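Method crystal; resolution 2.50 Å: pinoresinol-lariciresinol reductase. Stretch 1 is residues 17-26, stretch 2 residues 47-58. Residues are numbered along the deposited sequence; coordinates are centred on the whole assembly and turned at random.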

# COMPACT_ATOMS: atom_id res chain seq x y z
N GLY A 17 7.13 -0.53 20.63
CA GLY A 17 6.25 0.34 21.39
C GLY A 17 6.19 0.02 22.87
O GLY A 17 6.25 0.93 23.69
N LYS A 18 6.09 -1.27 23.24
CA LYS A 18 6.08 -1.72 24.63
C LYS A 18 7.39 -1.37 25.33
O LYS A 18 7.45 -1.29 26.56
CB LYS A 18 5.96 -3.22 24.76
CG LYS A 18 4.92 -4.11 24.12
CD LYS A 18 5.62 -5.47 23.83
CE LYS A 18 4.57 -6.41 23.26
NZ LYS A 18 5.11 -7.26 22.22
N ARG A 19 8.48 -1.25 24.56
CA ARG A 19 9.79 -0.90 25.08
C ARG A 19 9.92 0.56 25.40
O ARG A 19 10.52 0.93 26.41
CB ARG A 19 10.84 -1.24 24.09
CG ARG A 19 11.19 -2.70 24.28
CD ARG A 19 10.27 -3.74 23.66
NE ARG A 19 10.87 -4.99 24.05
CZ ARG A 19 10.57 -6.17 23.49
NH1 ARG A 19 11.21 -7.24 23.96
NH2 ARG A 19 9.66 -6.31 22.53
N ILE A 20 9.35 1.36 24.48
CA ILE A 20 9.19 2.80 24.59
C ILE A 20 8.26 3.03 25.78
O ILE A 20 8.69 3.66 26.74
CB ILE A 20 8.58 3.33 23.28
CG1 ILE A 20 9.51 3.09 22.12
CG2 ILE A 20 8.37 4.83 23.37
CD1 ILE A 20 8.82 3.19 20.77
N VAL A 21 7.03 2.47 25.80
CA VAL A 21 6.10 2.54 26.93
C VAL A 21 6.72 2.22 28.29
O VAL A 21 6.62 3.07 29.17
CB VAL A 21 4.87 1.59 26.73
CG1 VAL A 21 3.92 1.71 27.90
CG2 VAL A 21 4.06 1.98 25.52
N ASN A 22 7.36 1.07 28.56
CA ASN A 22 7.88 0.90 29.91
C ASN A 22 9.05 1.83 30.19
O ASN A 22 9.33 2.14 31.34
CB ASN A 22 8.34 -0.55 30.17
CG ASN A 22 8.13 -0.91 31.66
OD1 ASN A 22 8.67 -0.30 32.60
ND2 ASN A 22 7.29 -1.91 31.93
N ALA A 23 9.73 2.34 29.16
CA ALA A 23 10.80 3.30 29.36
C ALA A 23 10.26 4.60 29.96
O ALA A 23 10.80 5.09 30.94
CB ALA A 23 11.47 3.63 28.04
N SER A 24 9.16 5.13 29.38
CA SER A 24 8.44 6.29 29.85
C SER A 24 8.15 6.23 31.34
O SER A 24 8.61 7.03 32.15
CB SER A 24 7.15 6.37 29.13
OG SER A 24 7.16 7.07 27.91
N ILE A 25 7.42 5.16 31.68
CA ILE A 25 7.00 4.92 33.04
C ILE A 25 8.27 4.83 33.89
O ILE A 25 8.47 5.75 34.67
CB ILE A 25 6.08 3.65 33.00
CG1 ILE A 25 4.87 3.92 32.09
CG2 ILE A 25 5.48 3.35 34.36
CD1 ILE A 25 3.82 2.77 31.95
N SER A 26 9.22 3.92 33.68
CA SER A 26 10.44 3.86 34.51
C SER A 26 11.41 5.05 34.51
O SER A 26 12.23 5.13 35.43
CB SER A 26 11.25 2.59 34.15
OG SER A 26 11.50 2.42 32.77
N GLN A 47 -4.53 -7.16 27.87
CA GLN A 47 -3.92 -7.48 29.17
C GLN A 47 -2.60 -6.80 29.40
O GLN A 47 -2.14 -6.72 30.53
CB GLN A 47 -3.73 -9.00 29.32
CG GLN A 47 -4.99 -9.81 29.65
CD GLN A 47 -4.93 -11.32 29.43
OE1 GLN A 47 -5.62 -12.10 30.10
NE2 GLN A 47 -4.15 -11.80 28.45
N MET A 48 -2.05 -6.33 28.28
CA MET A 48 -0.80 -5.59 28.24
C MET A 48 -1.21 -4.19 28.54
O MET A 48 -0.58 -3.55 29.36
CB MET A 48 -0.19 -5.66 26.87
CG MET A 48 1.22 -5.09 26.74
SD MET A 48 2.38 -5.60 28.05
CE MET A 48 3.34 -6.88 27.27
N LEU A 49 -2.24 -3.65 27.90
CA LEU A 49 -2.77 -2.34 28.28
C LEU A 49 -3.11 -2.31 29.77
O LEU A 49 -2.64 -1.43 30.50
CB LEU A 49 -3.99 -2.07 27.47
CG LEU A 49 -3.72 -1.82 26.03
CD1 LEU A 49 -4.99 -1.98 25.26
CD2 LEU A 49 -3.14 -0.46 25.86
N LEU A 50 -3.86 -3.30 30.26
CA LEU A 50 -4.09 -3.43 31.70
C LEU A 50 -2.82 -3.50 32.54
O LEU A 50 -2.71 -2.94 33.63
CB LEU A 50 -4.92 -4.68 31.93
CG LEU A 50 -6.44 -4.57 32.06
CD1 LEU A 50 -7.09 -3.47 31.21
CD2 LEU A 50 -6.91 -5.96 31.73
N TYR A 51 -1.84 -4.21 31.96
CA TYR A 51 -0.51 -4.29 32.56
C TYR A 51 0.11 -2.91 32.55
O TYR A 51 0.60 -2.49 33.59
CB TYR A 51 0.45 -5.26 31.81
CG TYR A 51 1.79 -5.24 32.52
CD1 TYR A 51 1.84 -5.49 33.91
CD2 TYR A 51 2.93 -4.84 31.83
CE1 TYR A 51 3.02 -5.30 34.62
CE2 TYR A 51 4.13 -4.66 32.53
CZ TYR A 51 4.17 -4.88 33.92
OH TYR A 51 5.33 -4.61 34.63
N PHE A 52 0.11 -2.21 31.42
CA PHE A 52 0.60 -0.85 31.32
C PHE A 52 -0.12 0.00 32.36
O PHE A 52 0.53 0.69 33.14
CB PHE A 52 0.34 -0.31 29.94
CG PHE A 52 1.22 -0.85 28.83
CD1 PHE A 52 0.70 -0.92 27.55
CD2 PHE A 52 2.56 -1.19 29.06
CE1 PHE A 52 1.51 -1.32 26.49
CE2 PHE A 52 3.38 -1.59 28.00
CZ PHE A 52 2.85 -1.65 26.71
N LYS A 53 -1.45 -0.14 32.47
CA LYS A 53 -2.28 0.62 33.38
C LYS A 53 -1.99 0.28 34.82
O LYS A 53 -2.03 1.20 35.62
CB LYS A 53 -3.71 0.32 32.99
CG LYS A 53 -4.90 1.12 33.50
CD LYS A 53 -5.90 0.05 33.90
CE LYS A 53 -7.29 0.55 33.95
NZ LYS A 53 -7.70 0.87 32.60
N GLN A 54 -1.69 -0.94 35.28
CA GLN A 54 -1.37 -1.14 36.70
C GLN A 54 0.05 -0.76 37.15
O GLN A 54 0.51 -1.05 38.26
CB GLN A 54 -1.63 -2.58 37.09
CG GLN A 54 -0.89 -3.72 36.39
CD GLN A 54 -1.32 -5.07 36.98
OE1 GLN A 54 -2.46 -5.55 36.82
NE2 GLN A 54 -0.41 -5.71 37.73
N LEU A 55 0.73 -0.09 36.21
CA LEU A 55 2.03 0.54 36.39
C LEU A 55 1.89 2.05 36.55
O LEU A 55 2.79 2.71 37.07
CB LEU A 55 2.94 0.32 35.23
CG LEU A 55 3.58 -1.02 35.17
CD1 LEU A 55 4.32 -1.12 33.84
CD2 LEU A 55 4.48 -1.21 36.39
N GLY A 56 0.77 2.59 36.06
CA GLY A 56 0.49 3.98 36.26
C GLY A 56 0.14 4.68 34.98
O GLY A 56 0.00 5.90 34.96
N ALA A 57 -0.00 3.94 33.89
CA ALA A 57 -0.39 4.57 32.65
C ALA A 57 -1.88 4.85 32.64
O ALA A 57 -2.71 4.19 33.28
CB ALA A 57 -0.12 3.70 31.44
N LYS A 58 -2.15 5.90 31.85
CA LYS A 58 -3.50 6.35 31.59
C LYS A 58 -3.86 5.85 30.19
O LYS A 58 -3.03 6.00 29.30
CB LYS A 58 -3.46 7.87 31.73
CG LYS A 58 -3.26 8.21 33.21
CD LYS A 58 -3.00 9.69 33.46
CE LYS A 58 -2.79 9.87 34.97
NZ LYS A 58 -2.19 11.15 35.29

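What holds the two helices side by side? Their axes run nearly parallel, 15° apart, and come no closer than 11.4 Å, a gap that side chains must fill. Phe52 does much of this work: its CB points sideways, but its chi1 of -73° (m) brings the ring nearer to the first helix. Val21 CG1 sits over one face of that ring, 3.5 Å from its centroid and 20° off the normal, a CH-pi contact; the closest atoms, Val21 CG1 and Phe52 CE2, are 3.3 Å apart. Lys18 meets the same ring at its edge, with Lys18 CA 3.8 Å from Phe52 CZ.

How does the apolar packing continue past the second helix? The CA-to-CB bond of Ile25 points toward the second stretch, and its side chain reaches the segment after the helix. Ile25 CG2 lies 4.0 Å from Leu55 CB, and Ile25 CD1 lies 4.1 Å from Ala57 CB, so one side chain touches two residues of the loop. A type I turn from Lys53 to Gly56 shapes this loop, and Phe52 O accepts a hydrogen bond from Leu55 N at 3.2 Å. Gly56, at phi 129° and psi 7°, adopts a backbone conformation in which a CB would jam against the carbonyl O of Leu55.

What do the polar side chains contribute? No hydrogen bond crosses between the stretches, so they take part through packing. Asn22 ND2 approaches Leu55 CD1 to 3.6 Å and lies obliquely to the Tyr51 ring, 4.2 Å from Tyr51 CE2. Lys18 lends its aliphatic chain, with Lys18 CE 4.2 Å from Met48 CE.

Where, then, are the hydrogen bonds? None links the two stretches; Arg19 NH2 bonds to a residue elsewhere in the structure. Besides the backbone bonds of the helices and the turn, Ser26 OG donates to Asn22 O at 2.6 Å, one turn back, leaving the contact itself to van der Waals packing and the CH-pi interaction.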